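Local coordinates for protein 3-dehydroquinate dehydratase (Clostridium difficile, PDB 3JS3) that catalyses the cis-dehydration of 3-dehydroquinate to 3-dehydroshikimate through an imine intermediate, the third step of the chorismate pathway, at residues S145-N150 with K174-P179; W51-F56 with L81-R86. All coordinates share one frame; numbering follows the deposited sequence.

Interaction 1 of 2, residues S145-N150 with K174-P179; sequences SNHDFN and KIAVMP. With DHS (3-amino-4,5-dihydroxy-cyclohex-1-enecarboxylate), chain E.
Lys174 and His147 meet on the inner face of two adjacent parallel strands, where Lys174 is covalently joined to the bound DHS. The strand axes run 4.7 Å apart and 6° from parallel, pairing Ser145 with Lys174 and His147 with Ala176. Three backbone bonds hold this register: Asn146 N gives to Lys174 O, Ala176 N to Asn146 O and Asp148 N to Ala176 O, the middle one the straightest at 164°.

The lysine can be followed outward. Its CB lies against CA and CB of Ser145. With CG anti to the backbone N (chi1 174°) and every later torsion also extended, the chain runs straight off the sheet. Lys174 CD passes Ser145 CB at 4.0 Å. CE then comes near His147 NE2. At the tip, Lys174 NZ is bonded to DHS C3 at 1.3 Å, a length consistent with the Schiff base of the reaction. Lys174 NZ lies at the edge of the imidazole, near its plane, 3.7 Å from His147 NE2, which places the proton donor/acceptor beside the Schiff base. The other ring nitrogen, ND1, is hydrogen-bonded to Glu90, which helps to set the ring's rotation, while His147 CD2 rests on Ala176 CB at 3.7 Å.

Toward the C-terminal side, Met178 bends so that CE reaches Phe149 CD1; Asp148 OD1 accepts from Asn150 N, an Asx turn. On the outer face, Asn146 and Ile175 lie side by side beneath helix 155-167, whose Arg161 is hydrogen-bonded to Asn146 OD1. This helix links the two strands in a beta-alpha-beta unit; strand 205-208 continues the sheet beyond Lys174.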
loop_
_atom_site.group_PDB
_atom_site.type_symbol
_atom_site.label_atom_id
_atom_site.label_comp_id
_atom_site.label_asym_id
_atom_site.label_seq_id
_atom_site.Cartn_x
_atom_site.Cartn_y
_atom_site.Cartn_z
ATOM N N SER A 145 0.388 -21.540 11.679
ATOM C CA SER A 145 1.247 -20.691 10.904
ATOM C C SER A 145 2.292 -21.383 10.045
ATOM O O SER A 145 2.817 -22.456 10.377
ATOM C CB SER A 145 1.966 -19.742 11.865
ATOM O OG SER A 145 2.883 -20.472 12.661
ATOM N N ASN A 146 2.637 -20.715 8.959
ATOM C CA ASN A 146 3.639 -21.238 8.050
ATOM C C ASN A 146 4.427 -20.087 7.472
ATOM O O ASN A 146 3.849 -19.106 7.007
ATOM C CB ASN A 146 2.995 -22.056 6.953
ATOM C CG ASN A 146 4.005 -22.606 5.967
ATOM O OD1 ASN A 146 3.977 -22.248 4.792
ATOM N ND2 ASN A 146 4.919 -23.459 6.446
ATOM N N HIS A 147 5.750 -20.225 7.494
ATOM C CA HIS A 147 6.651 -19.187 7.020
ATOM C C HIS A 147 7.657 -19.755 6.024
ATOM O O HIS A 147 8.143 -20.874 6.195
ATOM C CB HIS A 147 7.429 -18.600 8.204
ATOM C CG HIS A 147 6.564 -18.163 9.346
ATOM N ND1 HIS A 147 5.948 -19.058 10.193
ATOM C CD2 HIS A 147 6.248 -16.931 9.809
ATOM C CE1 HIS A 147 5.261 -18.395 11.108
ATOM N NE2 HIS A 147 5.431 -17.102 10.899
ATOM N N ASP A 148 7.944 -19.009 4.969
ATOM C CA ASP A 148 8.953 -19.413 4.005
ATOM C C ASP A 148 9.829 -18.205 3.834
ATOM O O ASP A 148 9.401 -17.234 3.227
ATOM C CB ASP A 148 8.327 -19.831 2.678
ATOM C CG ASP A 148 9.347 -20.390 1.691
ATOM O OD1 ASP A 148 10.528 -19.947 1.685
ATOM O OD2 ASP A 148 8.951 -21.267 0.894
ATOM N N PHE A 149 11.042 -18.263 4.385
ATOM C CA PHE A 149 12.022 -17.151 4.308
ATOM C C PHE A 149 12.910 -17.096 3.040
ATOM O O PHE A 149 13.760 -16.197 2.909
ATOM C CB PHE A 149 12.924 -17.143 5.562
ATOM C CG PHE A 149 12.243 -16.586 6.797
ATOM C CD1 PHE A 149 12.512 -15.290 7.225
ATOM C CD2 PHE A 149 11.325 -17.338 7.494
ATOM C CE1 PHE A 149 11.879 -14.755 8.353
ATOM C CE2 PHE A 149 10.686 -16.824 8.613
ATOM C CZ PHE A 149 10.967 -15.520 9.049
ATOM N N ASN A 150 12.726 -18.027 2.109
ATOM C CA ASN A 150 13.549 -18.026 0.891
ATOM C C ASN A 150 12.778 -17.797 -0.403
ATOM O O ASN A 150 13.324 -17.259 -1.369
ATOM C CB ASN A 150 14.295 -19.371 0.747
ATOM C CG ASN A 150 15.207 -19.678 1.927
ATOM O OD1 ASN A 150 15.342 -20.830 2.321
ATOM N ND2 ASN A 150 15.812 -18.645 2.512
ATOM N N LYS A 174 -2.413 -18.671 8.939
ATOM C CA LYS A 174 -1.449 -17.609 8.761
ATOM C C LYS A 174 -0.294 -18.080 7.893
ATOM O O LYS A 174 0.296 -19.129 8.173
ATOM C CB LYS A 174 -0.861 -17.213 10.101
ATOM C CG LYS A 174 0.253 -16.213 9.972
ATOM C CD LYS A 174 0.904 -15.902 11.297
ATOM C CE LYS A 174 2.089 -15.002 11.095
ATOM N NZ LYS A 174 2.937 -14.792 12.302
ATOM N N ILE A 175 0.041 -17.305 6.864
ATOM C CA ILE A 175 1.184 -17.639 6.044
ATOM C C ILE A 175 2.015 -16.382 5.752
ATOM O O ILE A 175 1.476 -15.330 5.388
ATOM C CB ILE A 175 0.773 -18.362 4.721
ATOM C CG1 ILE A 175 1.964 -19.132 4.161
ATOM C CG2 ILE A 175 0.237 -17.381 3.682
ATOM C CD1 ILE A 175 1.649 -19.999 2.908
ATOM N N ALA A 176 3.322 -16.489 5.969
ATOM C CA ALA A 176 4.267 -15.429 5.640
ATOM C C ALA A 176 5.226 -15.992 4.575
ATOM O O ALA A 176 5.767 -17.068 4.744
ATOM C CB ALA A 176 5.044 -14.997 6.850
ATOM N N VAL A 177 5.441 -15.256 3.499
ATOM C CA VAL A 177 6.340 -15.693 2.422
ATOM C C VAL A 177 7.356 -14.603 2.092
ATOM O O VAL A 177 7.160 -13.446 2.455
ATOM C CB VAL A 177 5.549 -16.075 1.161
ATOM C CG1 VAL A 177 4.665 -17.291 1.434
ATOM C CG2 VAL A 177 4.724 -14.912 0.690
ATOM N N MET A 178 8.436 -14.982 1.412
ATOM C CA MET A 178 9.503 -14.049 1.054
ATOM C C MET A 178 9.552 -13.839 -0.461
ATOM O O MET A 178 9.623 -14.813 -1.249
ATOM C CB MET A 178 10.864 -14.580 1.537
ATOM C CG MET A 178 12.036 -13.614 1.324
ATOM S SD MET A 178 12.021 -12.178 2.429
ATOM C CE MET A 178 12.460 -12.944 3.986
ATOM N N PRO A 179 9.489 -12.564 -0.885
ATOM C CA PRO A 179 9.569 -12.313 -2.306
ATOM C C PRO A 179 11.002 -12.188 -2.745
ATOM O O PRO A 179 11.862 -11.743 -1.983
ATOM C CB PRO A 179 8.846 -10.966 -2.466
ATOM C CG PRO A 179 9.121 -10.255 -1.168
ATOM C CD PRO A 179 9.180 -11.337 -0.118
HETATM C C1 DHS E . 5.062 -11.956 11.766
HETATM C C3 DHS E . 3.867 -13.943 12.733
HETATM C C4 DHS E . 4.346 -13.499 14.127
HETATM C C5 DHS E . 5.654 -12.726 14.077
HETATM C C6 DHS E . 5.511 -11.544 13.130
HETATM C C7 DHS E . 5.371 -11.031 10.667
HETATM C C2 DHS E . 4.360 -13.082 11.580
HETATM O O2 DHS E . 4.506 -14.674 14.917
HETATM O O3 DHS E . 6.032 -12.147 15.332
HETATM O O4 DHS E . 5.555 -11.441 9.489
HETATM O O5 DHS E . 5.476 -9.816 10.946
#

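Interaction 2 of 2, residues W51-F56 with L81-R86; sequences WRVDFF and LLFTFR. With DHS (3-amino-4,5-dihydroxy-cyclohex-1-enecarboxylate), chain E.
Trp51 and Arg52 pair with Phe83 and Thr84 in a parallel beta-alpha-beta unit of the TIM barrel, with helix 62-76 as the crossover. Trp51 uses both backbone polar atoms: Trp51 N gives to Leu82 O at 2.7 Å, and its O accepts a nearly straight bond from Thr84 N. Val53 N is shared between two weak bonds, to Thr84 O and to Trp51 O, the second closing an inverse gamma turn centred on Arg52.

The 3-10 segment that follows places Asp54 beside the Arg52 side chain. Arg52 grips the carboxylate side-on, NE to Asp54 OD1 and NH2 to Asp54 OD2, both at 2.6 Å; each oxygen accepts with its syn lone pair and lies in or close to the guanidinium plane. Asp54 CG sits between its backbone N and carbonyl carbon (chi1 48°), which leaves Asp54 OD1 within 3.1 Å of a second donor, Arg86 N. That N-H arrives from above the carboxylate plane, 69° out, a direction different from that of the syn bond, so OD1 can accept both. The carboxylate thus ties the turn to the neighbouring strand and fixes the orientation of the guanidinium plane, with Arg86 CG over one face and Phe55 CE2 over the other. Arg52 NH1 reaches DHS O3 and Ser236 O.

Arg86 NH2 bonds DHS O2 and pairs with Asp118, NH1 with Glu120. These carboxylates would probably offset the gathering of positive charge. Thr84 OG1 is satisfied by Glu50, itself a ligand of DHS.

On the helix-facing side, the edge of Phe83 meets the six-membered ring of Trp51 in an offset edge-to-face pair, planes at 68°, and Phe83 CZ touches Val53 CG1. Beyond the strand end, Asp54 CB sits over the Phe85 ring, 4.0 Å from its centroid and almost on the ring normal.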
loop_
_atom_site.group_PDB
_atom_site.type_symbol
_atom_site.label_atom_id
_atom_site.label_comp_id
_atom_site.label_asym_id
_atom_site.label_seq_id
_atom_site.Cartn_x
_atom_site.Cartn_y
_atom_site.Cartn_z
ATOM N N TRP A 51 3.071 -12.351 22.479
ATOM C CA TRP A 51 4.273 -12.597 23.244
ATOM C C TRP A 51 5.119 -13.626 22.489
ATOM O O TRP A 51 4.773 -14.810 22.387
ATOM C CB TRP A 51 3.975 -12.992 24.695
ATOM C CG TRP A 51 5.213 -13.268 25.488
ATOM C CD1 TRP A 51 6.431 -12.716 25.301
ATOM C CD2 TRP A 51 5.329 -14.104 26.647
ATOM N NE1 TRP A 51 7.318 -13.197 26.219
ATOM C CE2 TRP A 51 6.665 -14.040 27.071
ATOM C CE3 TRP A 51 4.434 -14.907 27.357
ATOM C CZ2 TRP A 51 7.140 -14.755 28.169
ATOM C CZ3 TRP A 51 4.902 -15.628 28.452
ATOM C CH2 TRP A 51 6.246 -15.548 28.843
ATOM N N ARG A 52 6.198 -13.136 21.885
ATOM C CA ARG A 52 7.139 -13.990 21.180
ATOM C C ARG A 52 8.070 -14.603 22.226
ATOM O O ARG A 52 9.211 -14.196 22.399
ATOM C CB ARG A 52 7.891 -13.207 20.107
ATOM C CG ARG A 52 7.127 -13.047 18.817
ATOM C CD ARG A 52 7.030 -14.364 18.099
ATOM N NE ARG A 52 8.382 -14.879 17.860
ATOM C CZ ARG A 52 9.162 -14.495 16.846
ATOM N NH1 ARG A 52 8.741 -13.600 15.953
ATOM N NH2 ARG A 52 10.358 -15.011 16.710
ATOM N N VAL A 53 7.552 -15.606 22.910
ATOM C CA VAL A 53 8.274 -16.274 23.979
ATOM C C VAL A 53 9.603 -16.920 23.568
ATOM O O VAL A 53 10.469 -17.136 24.417
ATOM C CB VAL A 53 7.366 -17.312 24.687
ATOM C CG1 VAL A 53 7.050 -18.477 23.758
ATOM C CG2 VAL A 53 8.030 -17.796 25.974
ATOM N N ASP A 54 9.789 -17.218 22.280
ATOM C CA ASP A 54 11.054 -17.795 21.834
ATOM C C ASP A 54 12.221 -16.895 22.189
ATOM O O ASP A 54 13.356 -17.363 22.217
ATOM C CB ASP A 54 11.099 -18.136 20.330
ATOM C CG ASP A 54 10.593 -17.004 19.428
ATOM O OD1 ASP A 54 9.392 -16.721 19.473
ATOM O OD2 ASP A 54 11.356 -16.455 18.607
ATOM N N PHE A 55 11.971 -15.610 22.441
ATOM C CA PHE A 55 13.063 -14.701 22.832
ATOM C C PHE A 55 13.410 -14.775 24.327
ATOM O O PHE A 55 14.527 -14.465 24.719
ATOM C CB PHE A 55 12.751 -13.252 22.442
ATOM C CG PHE A 55 12.919 -12.966 20.976
ATOM C CD1 PHE A 55 14.172 -12.728 20.456
ATOM C CD2 PHE A 55 11.821 -12.915 20.123
ATOM C CE1 PHE A 55 14.349 -12.461 19.110
ATOM C CE2 PHE A 55 11.986 -12.648 18.774
ATOM C CZ PHE A 55 13.258 -12.416 18.268
ATOM N N PHE A 56 12.449 -15.188 25.144
ATOM C CA PHE A 56 12.625 -15.267 26.585
ATOM C C PHE A 56 13.725 -16.252 26.947
ATOM O O PHE A 56 13.625 -17.431 26.642
ATOM C CB PHE A 56 11.296 -15.650 27.237
ATOM C CG PHE A 56 11.325 -15.638 28.744
ATOM C CD1 PHE A 56 11.671 -14.487 29.429
ATOM C CD2 PHE A 56 10.940 -16.751 29.466
ATOM C CE1 PHE A 56 11.679 -14.462 30.821
ATOM C CE2 PHE A 56 10.923 -16.730 30.842
ATOM C CZ PHE A 56 11.298 -15.579 31.522
ATOM N N LEU A 81 -4.288 -11.424 24.013
ATOM C CA LEU A 81 -2.896 -11.820 24.019
ATOM C C LEU A 81 -2.647 -13.116 23.269
ATOM O O LEU A 81 -3.194 -14.181 23.627
ATOM C CB LEU A 81 -2.426 -11.978 25.440
ATOM C CG LEU A 81 -1.007 -12.457 25.742
ATOM C CD1 LEU A 81 0.052 -11.467 25.265
ATOM C CD2 LEU A 81 -0.920 -12.690 27.235
ATOM N N LEU A 82 -1.813 -13.019 22.238
ATOM C CA LEU A 82 -1.399 -14.173 21.447
ATOM C C LEU A 82 -0.083 -14.716 22.035
ATOM O O LEU A 82 0.855 -13.951 22.258
ATOM C CB LEU A 82 -1.117 -13.734 20.008
ATOM C CG LEU A 82 -0.498 -14.776 19.048
ATOM C CD1 LEU A 82 -1.339 -16.070 18.996
ATOM C CD2 LEU A 82 -0.325 -14.192 17.615
ATOM N N PHE A 83 0.009 -16.023 22.237
ATOM C CA PHE A 83 1.246 -16.648 22.743
ATOM C C PHE A 83 1.860 -17.413 21.572
ATOM O O PHE A 83 1.190 -18.246 20.957
ATOM C CB PHE A 83 0.880 -17.601 23.874
ATOM C CG PHE A 83 2.045 -18.316 24.479
ATOM C CD1 PHE A 83 2.283 -19.639 24.196
ATOM C CD2 PHE A 83 2.870 -17.678 25.375
ATOM C CE1 PHE A 83 3.333 -20.286 24.765
ATOM C CE2 PHE A 83 3.906 -18.334 25.943
ATOM C CZ PHE A 83 4.151 -19.630 25.625
ATOM N N THR A 84 3.117 -17.125 21.263
ATOM C CA THR A 84 3.807 -17.751 20.140
ATOM C C THR A 84 5.249 -18.161 20.463
ATOM O O THR A 84 6.045 -17.338 20.902
ATOM C CB THR A 84 3.895 -16.751 18.952
ATOM O OG1 THR A 84 2.596 -16.218 18.659
ATOM C CG2 THR A 84 4.504 -17.390 17.648
ATOM N N PHE A 85 5.565 -19.438 20.303
ATOM C CA PHE A 85 6.947 -19.853 20.348
ATOM C C PHE A 85 7.273 -20.085 18.860
ATOM O O PHE A 85 6.772 -21.033 18.248
ATOM C CB PHE A 85 7.199 -21.130 21.131
ATOM C CG PHE A 85 8.676 -21.518 21.188
ATOM C CD1 PHE A 85 9.446 -21.213 22.301
ATOM C CD2 PHE A 85 9.291 -22.138 20.100
ATOM C CE1 PHE A 85 10.792 -21.550 22.356
ATOM C CE2 PHE A 85 10.662 -22.487 20.136
ATOM C CZ PHE A 85 11.410 -22.184 21.244
ATOM N N ARG A 86 8.087 -19.212 18.277
ATOM C CA ARG A 86 8.471 -19.342 16.870
ATOM C C ARG A 86 9.682 -20.264 16.805
ATOM O O ARG A 86 10.716 -19.932 17.378
ATOM C CB ARG A 86 8.777 -17.950 16.314
ATOM C CG ARG A 86 9.198 -17.896 14.878
ATOM C CD ARG A 86 8.160 -18.416 13.915
ATOM N NE ARG A 86 6.872 -17.710 13.958
ATOM C CZ ARG A 86 5.705 -18.244 14.303
ATOM N NH1 ARG A 86 5.607 -19.509 14.636
ATOM N NH2 ARG A 86 4.609 -17.501 14.286
HETATM C C1 DHS E . 5.062 -11.956 11.766
HETATM C C3 DHS E . 3.867 -13.943 12.733
HETATM C C4 DHS E . 4.346 -13.499 14.127
HETATM C C5 DHS E . 5.654 -12.726 14.077
HETATM C C6 DHS E . 5.511 -11.544 13.130
HETATM C C7 DHS E . 5.371 -11.031 10.667
HETATM C C2 DHS E . 4.360 -13.082 11.580
HETATM O O2 DHS E . 4.506 -14.674 14.917
HETATM O O3 DHS E . 6.032 -12.147 15.332
HETATM O O4 DHS E . 5.555 -11.441 9.489
HETATM O O5 DHS E . 5.476 -9.816 10.946
#

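Interaction 2 closes before interaction 1 opens along the chain, and their centres lie about 17 Å apart. Each joins adjacent strands of the same parallel barrel sheet: 48-52 with 81-84, and 141-148 with 172-177, with strand 116-120 between the two pairs. Residues in or just beyond the C-terminal parts of these strands, with Lys174 further in, converge on DHS, the usual place for a TIM-barrel active site. Residues 145-150 and 174-179 supply the proton donor/acceptor and Schiff-base lysine, whereas 51-56 and 81-86 supply arginines for the ligand hydroxyls. Arg86 CZ lies 3.2 Å from His147 CE1, which brings a substrate-binding arginine against the catalytic histidine.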